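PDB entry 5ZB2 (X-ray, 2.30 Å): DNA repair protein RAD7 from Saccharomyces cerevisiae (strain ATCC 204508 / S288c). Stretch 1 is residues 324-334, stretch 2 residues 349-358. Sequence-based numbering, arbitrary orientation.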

ATOM      1  N   LEU A 324     -30.312   8.177 -34.749  1.00 50.10           N
ATOM      2  CA  LEU A 324     -29.941   9.080 -33.668  1.00 49.57           C
ATOM      3  C   LEU A 324     -30.682   8.740 -32.378  1.00 51.04           C
ATOM      4  O   LEU A 324     -31.889   8.486 -32.381  1.00 51.49           O
ATOM      5  N   ARG A 325     -29.940   8.745 -31.265  1.00 51.76           N
ATOM      6  CA  ARG A 325     -30.509   8.586 -29.933  1.00 52.87           C
ATOM      7  C   ARG A 325     -30.393   9.837 -29.076  1.00 52.77           C
ATOM      8  O   ARG A 325     -31.225  10.040 -28.188  1.00 52.66           O
ATOM      9  N   SER A 326     -29.383  10.675 -29.315  1.00 50.19           N
ATOM     10  CA  SER A 326     -29.271  11.969 -28.658  1.00 48.42           C
ATOM     11  C   SER A 326     -28.749  12.985 -29.661  1.00 46.23           C
ATOM     12  O   SER A 326     -27.870  12.677 -30.471  1.00 46.43           O
ATOM     13  N   LEU A 327     -29.300  14.196 -29.602  1.00 44.19           N
ATOM     14  CA  LEU A 327     -28.961  15.264 -30.533  1.00 43.09           C
ATOM     15  C   LEU A 327     -28.879  16.570 -29.762  1.00 41.43           C
ATOM     16  O   LEU A 327     -29.783  16.889 -28.985  1.00 42.82           O
ATOM     17  N   ASN A 328     -27.805  17.325 -29.981  1.00 38.95           N
ATOM     18  CA  ASN A 328     -27.545  18.561 -29.250  1.00 39.04           C
ATOM     19  C   ASN A 328     -27.475  19.716 -30.240  1.00 36.70           C
ATOM     20  O   ASN A 328     -26.514  19.822 -31.009  1.00 36.76           O
ATOM     21  N   LEU A 329     -28.486  20.587 -30.208  1.00 33.81           N
ATOM     22  CA  LEU A 329     -28.550  21.776 -31.050  1.00 36.60           C
ATOM     23  C   LEU A 329     -28.372  23.057 -30.242  1.00 36.50           C
ATOM     24  O   LEU A 329     -28.759  24.139 -30.699  1.00 35.95           O
ATOM     25  N   ASN A 330     -27.774  22.952 -29.060  1.00 39.32           N
ATOM     26  CA  ASN A 330     -27.711  24.067 -28.124  1.00 39.19           C
ATOM     27  C   ASN A 330     -27.063  25.290 -28.756  1.00 38.88           C
ATOM     28  O   ASN A 330     -25.974  25.210 -29.329  1.00 40.71           O
ATOM     29  N   SER A 331     -27.752  26.426 -28.646  1.00 39.78           N
ATOM     30  CA  SER A 331     -27.297  27.750 -29.072  1.00 42.71           C
ATOM     31  C   SER A 331     -27.338  27.941 -30.582  1.00 41.85           C
ATOM     32  O   SER A 331     -26.747  28.913 -31.077  1.00 44.18           O
ATOM     33  N   LEU A 332     -28.008  27.066 -31.337  1.00 40.97           N
ATOM     34  CA  LEU A 332     -28.164  27.274 -32.777  1.00 42.18           C
ATOM     35  C   LEU A 332     -29.283  28.288 -32.991  1.00 45.38           C
ATOM     36  O   LEU A 332     -30.446  27.954 -33.233  1.00 43.64           O
ATOM     37  N   LYS A 333     -28.901  29.565 -32.903  1.00 48.04           N
ATOM     38  CA  LYS A 333     -29.855  30.661 -33.003  1.00 51.96           C
ATOM     39  C   LYS A 333     -30.432  30.810 -34.405  1.00 51.27           C
ATOM     40  O   LYS A 333     -31.488  31.430 -34.561  1.00 52.21           O
ATOM     41  N   GLU A 334     -29.767  30.261 -35.425  1.00 48.39           N
ATOM     42  CA  GLU A 334     -30.223  30.433 -36.799  1.00 48.05           C
ATOM     43  C   GLU A 334     -31.317  29.454 -37.199  1.00 47.30           C
ATOM     44  O   GLU A 334     -31.958  29.663 -38.233  1.00 47.26           O
ATOM     45  N   THR A 349     -34.034   9.896 -27.971  1.00 55.62           N
ATOM     46  CA  THR A 349     -34.449   9.944 -26.574  1.00 56.88           C
ATOM     47  C   THR A 349     -34.069  11.232 -25.862  1.00 56.49           C
ATOM     48  O   THR A 349     -34.780  11.635 -24.938  1.00 56.21           O
ATOM     49  N   TYR A 350     -32.977  11.887 -26.262  1.00 53.35           N
ATOM     50  CA  TYR A 350     -32.520  13.118 -25.632  1.00 51.59           C
ATOM     51  C   TYR A 350     -32.301  14.188 -26.692  1.00 49.71           C
ATOM     52  O   TYR A 350     -31.715  13.920 -27.745  1.00 49.51           O
ATOM     53  N   LEU A 351     -32.758  15.406 -26.403  1.00 48.01           N
ATOM     54  CA  LEU A 351     -32.639  16.516 -27.343  1.00 46.79           C
ATOM     55  C   LEU A 351     -32.336  17.788 -26.567  1.00 47.34           C
ATOM     56  O   LEU A 351     -33.136  18.211 -25.728  1.00 47.42           O
ATOM     57  N   ASP A 352     -31.186  18.397 -26.852  1.00 44.64           N
ATOM     58  CA  ASP A 352     -30.749  19.619 -26.184  1.00 45.25           C
ATOM     59  C   ASP A 352     -31.069  20.801 -27.093  1.00 42.87           C
ATOM     60  O   ASP A 352     -30.425  20.987 -28.131  1.00 40.03           O
ATOM     61  N   LEU A 353     -32.065  21.598 -26.702  1.00 44.07           N
ATOM     62  CA  LEU A 353     -32.454  22.790 -27.448  1.00 43.43           C
ATOM     63  C   LEU A 353     -32.197  24.066 -26.659  1.00 44.80           C
ATOM     64  O   LEU A 353     -32.835  25.092 -26.917  1.00 45.77           O
ATOM     65  N   GLY A 354     -31.269  24.025 -25.708  1.00 45.36           N
ATOM     66  CA  GLY A 354     -30.957  25.189 -24.906  1.00 48.01           C
ATOM     67  C   GLY A 354     -30.502  26.367 -25.738  1.00 46.87           C
ATOM     68  O   GLY A 354     -29.602  26.240 -26.575  1.00 44.26           O
ATOM     69  N   PHE A 355     -31.120  27.524 -25.506  1.00 49.52           N
ATOM     70  CA  PHE A 355     -30.785  28.761 -26.208  1.00 50.28           C
ATOM     71  C   PHE A 355     -31.097  28.677 -27.701  1.00 49.44           C
ATOM     72  O   PHE A 355     -30.483  29.376 -28.509  1.00 50.97           O
ATOM     73  N   VAL A 356     -32.051  27.828 -28.083  1.00 47.75           N
ATOM     74  CA  VAL A 356     -32.522  27.764 -29.464  1.00 49.80           C
ATOM     75  C   VAL A 356     -33.694  28.735 -29.577  1.00 51.32           C
ATOM     76  O   VAL A 356     -34.825  28.421 -29.198  1.00 49.66           O
ATOM     77  N   ARG A 357     -33.411  29.916 -30.127  1.00 55.27           N
ATOM     78  CA  ARG A 357     -34.365  31.021 -30.144  1.00 57.24           C
ATOM     79  C   ARG A 357     -35.750  30.587 -30.622  1.00 57.64           C
ATOM     80  O   ARG A 357     -36.762  30.892 -29.985  1.00 56.81           O
ATOM     81  N   CYS A 358     -35.815  29.884 -31.754  1.00 53.94           N
ATOM     82  CA  CYS A 358     -37.095  29.657 -32.416  1.00 55.13           C
ATOM     83  C   CYS A 358     -38.012  28.699 -31.661  1.00 52.20           C
ATOM     84  O   CYS A 358     -39.202  28.640 -31.985  1.00 53.95           O
TER

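The two stretches repeat one motif in register, a short parallel strand running into a type II turn, and the side chains sort by that repeat. Leu324 stays out of the contact. Arg325 (chi1 m) points its CB sideways, its end leaving the contact, and offers its carbonyl instead: Thr349, chi1 p, brings OG1 to 3.0 Å from Arg325 O, joining the Thr349 and Tyr350 amides on that one acceptor. Ser326 (p) shares a sheet face with Tyr350 (t), its CB lying at the edge of the ring.

Leu327 and Leu351, both t,p, occupy the other face, with Leu327 CB 3.9 Å from Leu351 CD1. Asn328 (t) returns to the face of Ser326. Its OD1 accepts from its own stretch, 2.8 Å from Asn330 N, while water 1 links the stretches, donating to Asp352 OD2 at 2.7 Å and accepting a weak bond from Asn328 ND2 at 3.4 Å.

Leu329 and Leu353 are both m,t, and their tips meet, Leu329 CD1 to Leu353 CD2 at 3.7 Å. Val356 (t) lays CG2 3.4 Å from Leu329 O. Asn330 (t) makes the polar link: ND2 donates to Asp352 OD1 at 3.2 Å, and that same OD1 accepts from Gly354 N at 3.0 Å, so one carboxylate oxygen serves both stretches. Glycine matters here, since an ideal CB on Gly354 would sit 2.5 Å from Asn330 ND2, a clash.

Ser331 (m) points its CB away, yet its OG donates to Asn330 OD1 at 2.6 Å and lies 3.9 Å from Phe355 CB. Leu332 O lies 3.8 Å from Val356 CG1. Lys333, chi1 off-rotamer, reaches back so that NZ donates to Phe355 O at 3.3 Å, near the edge of the Phe355 ring (m). In return Arg357 (t,t,p) grips Lys333 O through NH2 at 3.0 Å and NE at 3.2 Å. Glu334 points away.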

ATOM      1  CB  LEU A 324     -30.233  10.527 -34.065  1.00 48.55           C
ATOM      2  CG  LEU A 324     -29.246  11.184 -35.031  1.00 48.83           C
ATOM      3  CD1 LEU A 324     -29.821  12.478 -35.588  1.00 46.99           C
ATOM      4  CD2 LEU A 324     -27.921  11.449 -34.333  1.00 47.32           C
ATOM      5  CB  ARG A 325     -29.832   7.421 -29.197  1.00 56.77           C
ATOM      6  CG  ARG A 325     -29.692   6.146 -30.027  1.00 61.94           C
ATOM      7  CD  ARG A 325     -31.022   5.679 -30.592  1.00 76.33           C
ATOM      8  NE  ARG A 325     -30.860   4.601 -31.568  1.00 81.22           N
ATOM      9  CZ  ARG A 325     -31.003   3.304 -31.306  1.00 83.45           C
ATOM     10  NH1 ARG A 325     -31.317   2.884 -30.086  1.00 94.09           N
ATOM     11  NH2 ARG A 325     -30.831   2.419 -32.276  1.00 81.88           N
ATOM     12  CB  SER A 326     -28.351  11.912 -27.429  1.00 49.05           C
ATOM     13  OG  SER A 326     -27.027  11.576 -27.786  1.00 54.03           O
ATOM     14  CB  LEU A 327     -30.004  15.369 -31.652  1.00 44.57           C
ATOM     15  CG  LEU A 327     -29.761  16.424 -32.733  1.00 42.23           C
ATOM     16  CD1 LEU A 327     -28.562  16.056 -33.594  1.00 42.50           C
ATOM     17  CD2 LEU A 327     -31.003  16.593 -33.588  1.00 41.20           C
ATOM     18  CB  ASN A 328     -26.250  18.450 -28.446  1.00 37.91           C
ATOM     19  CG  ASN A 328     -25.982  19.670 -27.585  1.00 39.14           C
ATOM     20  OD1 ASN A 328     -26.493  20.763 -27.845  1.00 36.97           O
ATOM     21  ND2 ASN A 328     -25.166  19.491 -26.554  1.00 40.68           N
ATOM     22  CB  LEU A 329     -29.879  21.811 -31.804  1.00 37.11           C
ATOM     23  CG  LEU A 329     -30.228  20.557 -32.614  1.00 37.35           C
ATOM     24  CD1 LEU A 329     -31.651  20.654 -33.128  1.00 38.41           C
ATOM     25  CD2 LEU A 329     -29.253  20.344 -33.773  1.00 35.66           C
ATOM     26  CB  ASN A 330     -26.928  23.638 -26.883  1.00 41.88           C
ATOM     27  CG  ASN A 330     -26.920  24.694 -25.797  1.00 40.94           C
ATOM     28  OD1 ASN A 330     -26.327  25.762 -25.948  1.00 39.43           O
ATOM     29  ND2 ASN A 330     -27.562  24.385 -24.683  1.00 43.57           N
ATOM     30  CB  SER A 331     -25.877  28.059 -28.582  1.00 43.67           C
ATOM     31  OG  SER A 331     -25.781  27.948 -27.177  1.00 42.52           O
ATOM     32  CB  LEU A 332     -28.435  25.961 -33.500  1.00 39.35           C
ATOM     33  CG  LEU A 332     -27.328  24.900 -33.472  1.00 40.61           C
ATOM     34  CD1 LEU A 332     -27.408  24.024 -34.718  1.00 39.85           C
ATOM     35  CD2 LEU A 332     -25.942  25.509 -33.339  1.00 39.94           C
ATOM     36  CB  LYS A 333     -29.181  31.970 -32.591  1.00 54.63           C
ATOM     37  CG  LYS A 333     -29.965  32.784 -31.575  1.00 77.63           C
ATOM     38  CD  LYS A 333     -29.879  32.178 -30.181  1.00 66.41           C
ATOM     39  CE  LYS A 333     -30.479  33.106 -29.135  1.00 74.67           C
ATOM     40  NZ  LYS A 333     -30.364  32.553 -27.759  1.00 79.82           N
ATOM     41  CB  GLU A 334     -29.047  30.291 -37.765  1.00 45.40           C
ATOM     42  CG  GLU A 334     -27.995  31.374 -37.616  1.00 45.18           C
ATOM     43  CD  GLU A 334     -28.552  32.762 -37.861  1.00 47.63           C
ATOM     44  OE1 GLU A 334     -29.366  32.922 -38.795  1.00 49.26           O
ATOM     45  OE2 GLU A 334     -28.185  33.689 -37.108  1.00 47.51           O
ATOM     46  CB  THR A 349     -33.847   8.767 -25.788  1.00 58.51           C
ATOM     47  OG1 THR A 349     -32.431   8.950 -25.655  1.00 60.04           O
ATOM     48  CG2 THR A 349     -34.122   7.447 -26.496  1.00 57.25           C
ATOM     49  CB  TYR A 350     -31.218  12.895 -24.846  1.00 52.81           C
ATOM     50  CG  TYR A 350     -30.656  14.163 -24.241  1.00 53.15           C
ATOM     51  CD1 TYR A 350     -31.115  14.636 -23.016  1.00 54.54           C
ATOM     52  CD2 TYR A 350     -29.672  14.890 -24.896  1.00 51.52           C
ATOM     53  CE1 TYR A 350     -30.607  15.797 -22.461  1.00 55.08           C
ATOM     54  CE2 TYR A 350     -29.159  16.055 -24.349  1.00 52.07           C
ATOM     55  CZ  TYR A 350     -29.629  16.502 -23.131  1.00 54.76           C
ATOM     56  OH  TYR A 350     -29.122  17.658 -22.582  1.00 54.98           O
ATOM     57  CB  LEU A 351     -33.920  16.675 -28.169  1.00 46.72           C
ATOM     58  CG  LEU A 351     -33.936  17.788 -29.222  1.00 45.03           C
ATOM     59  CD1 LEU A 351     -32.877  17.559 -30.297  1.00 44.95           C
ATOM     60  CD2 LEU A 351     -35.317  17.904 -29.849  1.00 47.52           C
ATOM     61  CB  ASP A 352     -29.255  19.554 -25.866  1.00 43.92           C
ATOM     62  CG  ASP A 352     -28.765  20.753 -25.065  1.00 44.99           C
ATOM     63  OD1 ASP A 352     -29.473  21.782 -25.010  1.00 45.33           O
ATOM     64  OD2 ASP A 352     -27.657  20.667 -24.500  1.00 44.79           O
ATOM     65  CB  LEU A 353     -33.925  22.711 -27.853  1.00 44.01           C
ATOM     66  CG  LEU A 353     -34.319  21.511 -28.714  1.00 45.05           C
ATOM     67  CD1 LEU A 353     -35.809  21.532 -28.993  1.00 47.83           C
ATOM     68  CD2 LEU A 353     -33.532  21.480 -30.023  1.00 45.16           C
ATOM     69  CB  PHE A 355     -29.315  29.141 -25.996  1.00 51.03           C
ATOM     70  CG  PHE A 355     -28.974  29.460 -24.571  1.00 52.65           C
ATOM     71  CD1 PHE A 355     -29.243  30.716 -24.047  1.00 54.61           C
ATOM     72  CD2 PHE A 355     -28.382  28.510 -23.754  1.00 51.26           C
ATOM     73  CE1 PHE A 355     -28.932  31.017 -22.732  1.00 52.89           C
ATOM     74  CE2 PHE A 355     -28.067  28.805 -22.440  1.00 53.91           C
ATOM     75  CZ  PHE A 355     -28.343  30.060 -21.929  1.00 54.24           C
ATOM     76  CB  VAL A 356     -32.905  26.343 -29.878  1.00 47.38           C
ATOM     77  CG1 VAL A 356     -33.366  26.321 -31.331  1.00 47.32           C
ATOM     78  CG2 VAL A 356     -31.717  25.410 -29.703  1.00 44.97           C
ATOM     79  CB  ARG A 357     -33.805  32.133 -31.035  1.00 66.15           C
ATOM     80  CG  ARG A 357     -34.757  33.276 -31.365  1.00 73.60           C
ATOM     81  CD  ARG A 357     -34.143  34.181 -32.426  1.00 81.89           C
ATOM     82  NE  ARG A 357     -33.764  33.425 -33.617  1.00 75.40           N
ATOM     83  CZ  ARG A 357     -34.615  33.026 -34.557  1.00 63.61           C
ATOM     84  NH1 ARG A 357     -35.908  33.311 -34.460  1.00 58.57           N
ATOM     85  NH2 ARG A 357     -34.171  32.332 -35.595  1.00 58.44           N
ATOM     86  CB  CYS A 358     -36.862  29.128 -33.834  1.00 51.81           C
ATOM     87  SG  CYS A 358     -36.264  27.432 -33.890  1.00 44.79           S
TER
HETATM   88  O   HOH W   1     -25.194  21.797 -24.066  1.00 49.48           O
HETATM   89  O   HOH W   2     -33.253  29.440 -33.369  1.00 51.76           O